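Local coordinates for protein peptidoglycan D,D-transpeptidase PbpA (Mycobacterium tuberculosis, PDB 3UN7) that probably catalyses the transpeptidation that cross-links cell-wall peptidoglycan and is probably required for regulating cell length, at residues Lys130-Val134 / Asn182-Ser186; Thr408-Tyr414 / Val429-Ala435; Asn51-Tyr55 / Gln114-Trp118; Phe276-Ser280 / Glu291-Gly295. All coordinates share one frame; numbering follows the deposited sequence.

Interaction 1: residues Lys130-Val134 / Asn182-Ser186; sequences KGAVV and NRAIS
Strand 131-136 of the five-stranded antiparallel sheet of the transpeptidase domain is met here by the loop that leads toward helix 196-205, with A132 and A184 at the point of closest backbone approach. The methyl of A132 points at the loop and rests on the peptide between R183 and A184, its CB 3.6 Å from A184 N. The methyl of A184 fits between the side chains of A132 and V134, its CB 4.0 Å from A132 CB and 3.8 Å from V134 CG2. Only the CG2 branch of V134, the one beside its backbone N, takes part.

At the other end R183 runs along the strand, extended from CG to NE, over the face that carries A132, and its CD passes 3.5 Å from G131 O. K130 crosses over one face of the guanidinium: its CG, anti to the backbone N (chi1 -174°), stands 3.7 Å from R183 NE, and CD is equally near NH1. The charge of R183 is met from outside, by a salt bridge from NE to E432 and by the carbonyls of A177 and S178, which would fix the rotation of the guanidinium.

Strand 131-136 is flanked in the sheet by strands 143-149 and 425-431. L146 touches A184 from the former, while P317 and L318 of helix 317-328 reach A132 and V134; helix 446-458 packs on V133.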
# COMPACT_ATOMS: atom_id res chain seq x y z
N LYS A 130 9.76 7.29 7.45
CA LYS A 130 8.87 7.92 6.49
C LYS A 130 8.45 6.86 5.49
O LYS A 130 9.27 6.05 5.07
CB LYS A 130 9.57 9.07 5.78
CG LYS A 130 8.67 9.89 4.86
CD LYS A 130 9.48 10.84 3.98
CE LYS A 130 10.04 12.01 4.77
NZ LYS A 130 11.00 12.78 3.93
N GLY A 131 7.18 6.83 5.14
CA GLY A 131 6.70 5.83 4.17
C GLY A 131 5.28 5.40 4.42
O GLY A 131 4.45 6.22 4.88
N ALA A 132 4.99 4.14 4.12
CA ALA A 132 3.63 3.62 4.21
C ALA A 132 3.59 2.12 4.48
O ALA A 132 4.55 1.40 4.20
CB ALA A 132 2.83 3.97 2.94
N VAL A 133 2.48 1.68 5.06
CA VAL A 133 2.19 0.27 5.23
C VAL A 133 0.75 0.01 4.80
O VAL A 133 -0.18 0.74 5.17
CB VAL A 133 2.37 -0.19 6.71
CG1 VAL A 133 1.94 -1.65 6.87
CG2 VAL A 133 3.82 0.01 7.18
N VAL A 134 0.55 -1.05 4.03
CA VAL A 134 -0.79 -1.43 3.60
C VAL A 134 -0.94 -2.91 3.90
O VAL A 134 -0.02 -3.70 3.64
CB VAL A 134 -1.02 -1.20 2.07
CG1 VAL A 134 -2.40 -1.74 1.65
CG2 VAL A 134 -0.92 0.28 1.72
N ASN A 182 -1.26 11.16 2.15
CA ASN A 182 -1.53 9.76 2.43
C ASN A 182 -0.64 8.97 1.48
O ASN A 182 -1.01 8.72 0.33
CB ASN A 182 -3.02 9.42 2.23
CG ASN A 182 -3.31 7.97 2.54
OD1 ASN A 182 -2.40 7.15 2.61
ND2 ASN A 182 -4.59 7.64 2.73
N ARG A 183 0.55 8.63 1.97
CA ARG A 183 1.57 7.96 1.16
C ARG A 183 1.15 6.58 0.66
O ARG A 183 1.69 6.10 -0.34
CB ARG A 183 2.88 7.86 1.97
CG ARG A 183 3.58 9.19 2.10
CD ARG A 183 4.84 9.15 2.99
NE ARG A 183 5.71 10.28 2.64
CZ ARG A 183 5.56 11.53 3.05
NH1 ARG A 183 6.41 12.46 2.63
NH2 ARG A 183 4.56 11.88 3.88
N ALA A 184 0.22 5.94 1.36
CA ALA A 184 -0.23 4.59 1.00
C ALA A 184 -0.96 4.54 -0.35
O ALA A 184 -0.90 3.53 -1.05
CB ALA A 184 -1.12 4.03 2.08
N ILE A 185 -1.66 5.62 -0.69
CA ILE A 185 -2.53 5.65 -1.89
C ILE A 185 -2.38 6.85 -2.81
O ILE A 185 -2.85 6.80 -3.93
CB ILE A 185 -4.02 5.55 -1.52
CG1 ILE A 185 -4.48 6.76 -0.67
CG2 ILE A 185 -4.30 4.23 -0.82
CD1 ILE A 185 -6.02 6.85 -0.48
N SER A 186 -1.78 7.93 -2.32
CA SER A 186 -1.73 9.21 -3.06
C SER A 186 -0.37 9.46 -3.71
O SER A 186 -0.25 10.38 -4.52
CB SER A 186 -2.06 10.39 -2.15
OG SER A 186 -3.40 10.35 -1.72

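Interaction 2: residues Thr408-Tyr414 / Val429-Ala435; sequences TPPHAWY and VLVENGA
An antiparallel pairing joins the two arms of the beta hairpin formed by strands 411-418 and 425-431, inside the five-stranded sheet of the transpeptidase domain; beyond the paired strands the chain continues into a turn. The short strand segments run at 167° to each other. A412 with V431 and Y414 with V429 are hydrogen-bonded pairs, and W413 with L430 is the non-hydrogen-bonded pair between them. The bond from V431 N to A412 O, 2.8 Å long, is almost straight at 176°.

On the face carrying W413 and L430, the leucine lays CD1 over one face of the indole in a CH-pi contact, 3.7 Å from the centroid of the W413 five-membered ring and 3.5 Å from W413 CE2. The same L430 CD1 reaches H411 CB. A412, V431, Y414 and V429 occupy the other face, where helix 446-458 packs on the last three.

V431 opens a type II turn to G434, whose N joins A412 N on V431 O from the opposite face of its plane. From this turn N433 N donates to H411 ND1 at 3.2 Å, lying in the imidazole plane, and just beyond it A435 N donates to P410 O at 2.9 Å. The histidine ring also stacks with H401.

W413 NE1 is bonded to P190 O, and the indole lies about 7 Å from the side chain of S193, the probable acyl-ester nucleophile. A central antiparallel sheet beside such a serine is characteristic of penicillin-binding transpeptidases and the related beta-lactamases.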
# COMPACT_ATOMS: atom_id res chain seq x y z
N THR A 408 21.60 9.25 -3.50
CA THR A 408 20.51 9.34 -2.53
C THR A 408 20.19 7.94 -2.00
O THR A 408 20.14 6.98 -2.77
CB THR A 408 19.26 10.04 -3.15
OG1 THR A 408 19.66 11.25 -3.81
CG2 THR A 408 18.24 10.40 -2.10
N PRO A 409 20.02 7.81 -0.66
CA PRO A 409 19.68 6.50 -0.09
C PRO A 409 18.41 5.98 -0.75
O PRO A 409 17.40 6.68 -0.78
CB PRO A 409 19.41 6.81 1.39
CG PRO A 409 20.11 8.09 1.66
CD PRO A 409 20.10 8.86 0.38
N PRO A 410 18.48 4.79 -1.35
CA PRO A 410 17.30 4.20 -1.99
C PRO A 410 16.18 3.87 -0.99
O PRO A 410 16.43 3.79 0.21
CB PRO A 410 17.86 2.91 -2.60
CG PRO A 410 19.32 3.20 -2.79
CD PRO A 410 19.68 3.96 -1.57
N HIS A 411 14.97 3.69 -1.51
CA HIS A 411 13.83 3.25 -0.71
C HIS A 411 13.97 1.77 -0.36
O HIS A 411 14.64 1.03 -1.08
CB HIS A 411 12.53 3.44 -1.49
CG HIS A 411 12.27 4.85 -1.90
ND1 HIS A 411 12.53 5.93 -1.09
CD2 HIS A 411 11.74 5.36 -3.05
CE1 HIS A 411 12.19 7.04 -1.72
NE2 HIS A 411 11.71 6.72 -2.91
N ALA A 412 13.32 1.33 0.71
CA ALA A 412 13.32 -0.08 1.07
C ALA A 412 11.89 -0.55 1.04
O ALA A 412 11.03 0.06 1.67
CB ALA A 412 13.91 -0.28 2.45
N TRP A 413 11.64 -1.63 0.30
CA TRP A 413 10.33 -2.20 0.13
C TRP A 413 10.31 -3.62 0.68
O TRP A 413 11.31 -4.34 0.59
CB TRP A 413 10.00 -2.35 -1.35
CG TRP A 413 9.54 -1.14 -2.12
CD1 TRP A 413 10.30 -0.35 -2.93
CD2 TRP A 413 8.19 -0.66 -2.24
NE1 TRP A 413 9.52 0.62 -3.52
CE2 TRP A 413 8.21 0.44 -3.12
CE3 TRP A 413 6.96 -1.05 -1.67
CZ2 TRP A 413 7.06 1.17 -3.45
CZ3 TRP A 413 5.80 -0.32 -2.00
CH2 TRP A 413 5.86 0.78 -2.88
N TYR A 414 9.16 -4.02 1.21
CA TYR A 414 8.87 -5.42 1.51
C TYR A 414 7.43 -5.66 1.09
O TYR A 414 6.55 -4.93 1.51
CB TYR A 414 9.00 -5.66 3.01
CG TYR A 414 8.78 -7.09 3.52
CD1 TYR A 414 9.76 -8.07 3.35
CD2 TYR A 414 7.62 -7.42 4.22
CE1 TYR A 414 9.58 -9.36 3.86
CE2 TYR A 414 7.42 -8.68 4.73
CZ TYR A 414 8.39 -9.65 4.54
OH TYR A 414 8.17 -10.89 5.06
N VAL A 429 5.24 -2.74 2.57
CA VAL A 429 5.91 -1.76 3.42
C VAL A 429 6.81 -0.98 2.50
O VAL A 429 7.61 -1.56 1.74
CB VAL A 429 6.76 -2.43 4.50
CG1 VAL A 429 7.52 -1.40 5.35
CG2 VAL A 429 5.89 -3.32 5.37
N LEU A 430 6.66 0.34 2.53
CA LEU A 430 7.65 1.21 1.91
C LEU A 430 8.30 2.08 2.98
O LEU A 430 7.60 2.83 3.68
CB LEU A 430 7.03 2.07 0.81
CG LEU A 430 7.98 3.20 0.41
CD1 LEU A 430 9.02 2.74 -0.62
CD2 LEU A 430 7.17 4.37 -0.07
N VAL A 431 9.63 1.97 3.12
CA VAL A 431 10.40 2.85 3.97
C VAL A 431 11.22 3.76 3.07
O VAL A 431 12.18 3.31 2.43
CB VAL A 431 11.37 2.10 4.92
CG1 VAL A 431 12.16 3.09 5.74
CG2 VAL A 431 10.60 1.14 5.84
N GLU A 432 10.81 5.03 3.00
CA GLU A 432 11.52 6.01 2.18
C GLU A 432 12.95 6.21 2.71
O GLU A 432 13.16 6.40 3.91
CB GLU A 432 10.76 7.33 2.16
CG GLU A 432 9.39 7.23 1.49
CD GLU A 432 8.78 8.57 1.17
OE1 GLU A 432 9.51 9.49 0.76
OE2 GLU A 432 7.54 8.70 1.31
N ASN A 433 13.91 6.14 1.79
CA ASN A 433 15.34 6.27 2.10
C ASN A 433 15.82 5.23 3.12
O ASN A 433 16.81 5.45 3.81
CB ASN A 433 15.67 7.70 2.55
CG ASN A 433 15.58 8.71 1.42
OD1 ASN A 433 14.59 8.75 0.70
ND2 ASN A 433 16.61 9.53 1.25
N GLY A 434 15.13 4.10 3.19
CA GLY A 434 15.37 3.10 4.23
C GLY A 434 16.36 2.03 3.81
O GLY A 434 16.68 1.13 4.59
N ALA A 435 16.85 2.13 2.57
CA ALA A 435 17.79 1.15 2.04
C ALA A 435 19.08 0.98 2.85
O ALA A 435 19.66 1.93 3.37
CB ALA A 435 18.12 1.42 0.58

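Interaction 3: residues Asn51-Tyr55 / Gln114-Trp118; sequences NPEVY and QQAGW
V54 and W118 bring two helices together: their CA atoms, 6.2 Å apart, mark the closest backbone approach between the first turn of helix 52-59 and the middle of helix 111-123. N51 stands at the N-cap position of the former, although its side chain makes no capping bond and is turned to the other helix instead.

V54 wedges between Q114 and W118. Its CG2 sits over one face of the indole, a CH-pi contact 3.5 Å from the centroid of the W118 five-membered ring and 15° off the ring normal, while CG1 lies 3.6 Å from Q114 CG. E53 reaches the six-membered end of the same indole, its carboxylate nearly perpendicular to the ring (85°). Q114, bent at chi2 (90°), slides past Y55 with its CG 3.4 Å from Y55 CE2. The bend carries the amide to V54 O, which Q114 NE2 meets at 3.0 Å from above the carbonyl plane; the same NE2 also donates to L146 O, its stronger partner, in strand 143-149.

Toward the N-terminal end of helix 52-59 the amides of N51 and Q115 are almost coplanar. N51 ND2 donates to Q115 OE1 at 2.9 Å, in the plane of that carbonyl, and a water bridges N51 OD1 to Q115 NE2. A second water links Q115 OE1 with Y55 OH, giving OE1 two donors.

Strand 143-149 lies against helix 111-123, with V147 touching both Q114 and W118. The loop after that strand adds S151, which bonds to E53 O and packs on W118.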
# COMPACT_ATOMS: atom_id res chain seq x y z
N ASN A 51 -7.47 8.54 18.20
CA ASN A 51 -6.12 8.03 17.93
C ASN A 51 -5.64 8.68 16.63
O ASN A 51 -5.48 8.01 15.60
CB ASN A 51 -6.11 6.49 17.86
CG ASN A 51 -4.72 5.90 18.03
OD1 ASN A 51 -3.72 6.62 18.04
ND2 ASN A 51 -4.65 4.57 18.19
N PRO A 52 -5.39 10.00 16.69
CA PRO A 52 -5.49 10.85 15.50
C PRO A 52 -4.42 10.59 14.42
O PRO A 52 -4.78 10.42 13.26
CB PRO A 52 -5.40 12.27 16.05
CG PRO A 52 -4.68 12.14 17.36
CD PRO A 52 -4.94 10.76 17.88
N GLU A 53 -3.15 10.55 14.79
CA GLU A 53 -2.08 10.38 13.78
C GLU A 53 -2.16 9.01 13.11
O GLU A 53 -2.00 8.88 11.88
CB GLU A 53 -0.68 10.61 14.38
CG GLU A 53 -0.46 12.02 14.93
CD GLU A 53 1.00 12.33 15.25
OE1 GLU A 53 1.89 11.50 14.97
OE2 GLU A 53 1.27 13.43 15.79
N VAL A 54 -2.43 7.99 13.93
CA VAL A 54 -2.52 6.62 13.44
C VAL A 54 -3.57 6.47 12.34
O VAL A 54 -3.26 5.88 11.29
CB VAL A 54 -2.81 5.63 14.57
CG1 VAL A 54 -2.98 4.22 13.99
CG2 VAL A 54 -1.69 5.66 15.61
N TYR A 55 -4.78 6.99 12.56
CA TYR A 55 -5.89 6.81 11.59
C TYR A 55 -6.14 7.99 10.65
O TYR A 55 -7.09 7.95 9.88
CB TYR A 55 -7.19 6.42 12.32
CG TYR A 55 -7.07 5.09 13.01
CD1 TYR A 55 -6.68 5.03 14.35
CD2 TYR A 55 -7.33 3.90 12.33
CE1 TYR A 55 -6.55 3.79 15.02
CE2 TYR A 55 -7.22 2.66 13.00
CZ TYR A 55 -6.81 2.63 14.33
OH TYR A 55 -6.67 1.45 14.98
N GLN A 114 -3.53 -1.96 12.06
CA GLN A 114 -3.18 -0.55 11.86
C GLN A 114 -2.16 -0.07 12.91
O GLN A 114 -1.16 0.57 12.57
CB GLN A 114 -4.44 0.31 11.91
CG GLN A 114 -4.20 1.79 11.63
CD GLN A 114 -4.32 2.12 10.16
OE1 GLN A 114 -4.60 1.26 9.34
NE2 GLN A 114 -4.12 3.40 9.81
N GLN A 115 -2.44 -0.37 14.18
CA GLN A 115 -1.59 0.01 15.30
C GLN A 115 -0.21 -0.63 15.21
O GLN A 115 0.79 0.05 15.42
CB GLN A 115 -2.25 -0.30 16.65
CG GLN A 115 -1.57 0.38 17.87
CD GLN A 115 -1.76 1.89 17.87
OE1 GLN A 115 -2.88 2.38 17.72
NE2 GLN A 115 -0.66 2.64 18.00
N ALA A 116 -0.15 -1.92 14.84
CA ALA A 116 1.14 -2.59 14.65
C ALA A 116 1.96 -1.97 13.52
O ALA A 116 3.16 -1.78 13.66
CB ALA A 116 0.95 -4.08 14.41
N GLY A 117 1.31 -1.64 12.41
CA GLY A 117 2.02 -1.01 11.29
C GLY A 117 2.56 0.34 11.71
O GLY A 117 3.74 0.65 11.49
N TRP A 118 1.68 1.15 12.31
CA TRP A 118 2.06 2.45 12.84
C TRP A 118 3.22 2.32 13.81
O TRP A 118 4.24 3.01 13.64
CB TRP A 118 0.89 3.15 13.55
CG TRP A 118 1.31 4.44 14.21
CD1 TRP A 118 1.53 4.65 15.55
CD2 TRP A 118 1.59 5.69 13.56
NE1 TRP A 118 1.91 5.96 15.77
CE2 TRP A 118 1.95 6.62 14.57
CE3 TRP A 118 1.57 6.12 12.23
CZ2 TRP A 118 2.29 7.94 14.29
CZ3 TRP A 118 1.91 7.45 11.95
CH2 TRP A 118 2.27 8.34 12.97
O HOH W 1 -1.25 5.54 19.10
O HOH W 2 -5.36 1.42 17.24

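Interaction 4: residues Phe276-Ser280 / Glu291-Gly295; sequences FGLDS and ESTVG
D279 spreads its carboxylate across the 291-295 segment, one oxygen to each of two consecutive residues, within the loop region that follows the Schellman end of helix 266-275, where G277 is the C-prime residue. Its side chain crosses T293 obliquely and V294 at about a right angle. T293 OG1 donates to D279 OD1 at 2.6 Å and V294 N to D279 OD2 at 2.8 Å, each on the syn side and each somewhat out of the carboxylate plane. Both acceptors are therefore held, which fixes the rotation of the group; R274 adds a long, weak ion pair at OD2.

The threonine hydroxyl is oriented for this by its torsion, OG1 being anti to the backbone N (chi1 -175°), and it also accepts from G295 N to close an ST turn. V294 brings CG1 to 3.3 Å from D279 OD2.

L278 lies on the buried side of the contact. Its CG approaches S292 CB, and L278 CD2 lies 3.8 Å from T293 C, while F195 packs against both L278 and V294. On the exposed side, E291 stretches back so that its CG comes 3.5 Å from S280 O.

The type II turn from G277 to S280 presents D279 N to S292 O at 2.7 Å. One water bridges the turn to the other segment, donating to G277 O and S280 O and accepting from S292 N at 3.1 Å.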
# COMPACT_ATOMS: atom_id res chain seq x y z
N PHE A 276 -1.76 -6.71 -13.70
CA PHE A 276 -1.62 -6.52 -12.26
C PHE A 276 -2.06 -5.15 -11.80
O PHE A 276 -1.74 -4.75 -10.67
CB PHE A 276 -0.18 -6.78 -11.83
CG PHE A 276 0.11 -8.20 -11.51
CD1 PHE A 276 -0.24 -8.73 -10.26
CD2 PHE A 276 0.72 -9.03 -12.44
CE1 PHE A 276 0.05 -10.07 -9.94
CE2 PHE A 276 1.01 -10.38 -12.14
CZ PHE A 276 0.67 -10.90 -10.89
N GLY A 277 -2.77 -4.43 -12.66
CA GLY A 277 -3.42 -3.18 -12.30
C GLY A 277 -2.67 -1.89 -12.58
O GLY A 277 -3.17 -0.81 -12.27
N LEU A 278 -1.47 -1.98 -13.15
CA LEU A 278 -0.75 -0.77 -13.52
C LEU A 278 -1.35 -0.20 -14.80
O LEU A 278 -1.90 -0.95 -15.62
CB LEU A 278 0.73 -1.04 -13.72
CG LEU A 278 1.64 -1.04 -12.48
CD1 LEU A 278 1.18 -2.06 -11.44
CD2 LEU A 278 3.07 -1.32 -12.92
N ASP A 279 -1.26 1.12 -14.97
CA ASP A 279 -1.71 1.78 -16.19
C ASP A 279 -3.22 1.62 -16.44
O ASP A 279 -3.70 1.75 -17.57
CB ASP A 279 -0.84 1.36 -17.39
CG ASP A 279 0.59 1.83 -17.23
OD1 ASP A 279 0.81 3.06 -17.31
OD2 ASP A 279 1.47 0.99 -16.98
N SER A 280 -3.93 1.37 -15.34
CA SER A 280 -5.39 1.37 -15.29
C SER A 280 -5.81 2.30 -14.15
O SER A 280 -5.24 2.23 -13.05
CB SER A 280 -5.91 -0.05 -15.04
OG SER A 280 -7.26 -0.19 -15.49
N GLU A 291 -2.90 6.51 -9.82
CA GLU A 291 -2.65 5.49 -10.84
C GLU A 291 -1.18 5.13 -10.84
O GLU A 291 -0.33 6.01 -10.82
CB GLU A 291 -3.04 6.00 -12.23
CG GLU A 291 -3.00 4.91 -13.30
CD GLU A 291 -3.01 5.48 -14.70
OE1 GLU A 291 -2.19 6.37 -15.01
OE2 GLU A 291 -3.84 5.03 -15.52
N SER A 292 -0.89 3.83 -10.86
CA SER A 292 0.45 3.30 -10.97
C SER A 292 0.76 3.04 -12.44
O SER A 292 -0.15 2.83 -13.24
CB SER A 292 0.60 2.00 -10.19
OG SER A 292 0.43 2.23 -8.80
N THR A 293 2.05 3.05 -12.78
CA THR A 293 2.44 2.95 -14.19
C THR A 293 3.74 2.16 -14.37
O THR A 293 4.59 2.17 -13.49
CB THR A 293 2.58 4.35 -14.86
OG1 THR A 293 2.85 4.18 -16.26
CG2 THR A 293 3.70 5.17 -14.23
N VAL A 294 3.84 1.45 -15.49
CA VAL A 294 5.08 0.79 -15.89
C VAL A 294 5.98 1.76 -16.69
O VAL A 294 7.17 1.50 -16.89
CB VAL A 294 4.77 -0.51 -16.69
CG1 VAL A 294 4.29 -0.18 -18.11
CG2 VAL A 294 5.97 -1.44 -16.71
N GLY A 295 5.40 2.86 -17.15
CA GLY A 295 6.11 3.83 -17.99
C GLY A 295 5.99 3.49 -19.46
O GLY A 295 5.52 2.40 -19.80
O HOH W 3 -3.13 1.75 -11.38

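How the interactions relate
Interactions 1 and 2 share the transpeptidase sheet, where strands 131-136 and 425-431 are neighbours, and they touch: R183 NE pairs with E432 OE2 at 2.8 Å. Interaction 1 is the buried one, mainly apolar contact of a loop on a strand; interaction 2 passes from buried strand pairing to an exposed turn. Interaction 3, partly buried, joins two helices through indole packing and side-chain amides bonded both directly and through water, and helix 111-123 leads in the chain to the strand of interaction 1. Interaction 4 ties loop to loop by a carboxylate. Its centre lies about 28 Å from that of interaction 3, on the opposite side of the chain's centre.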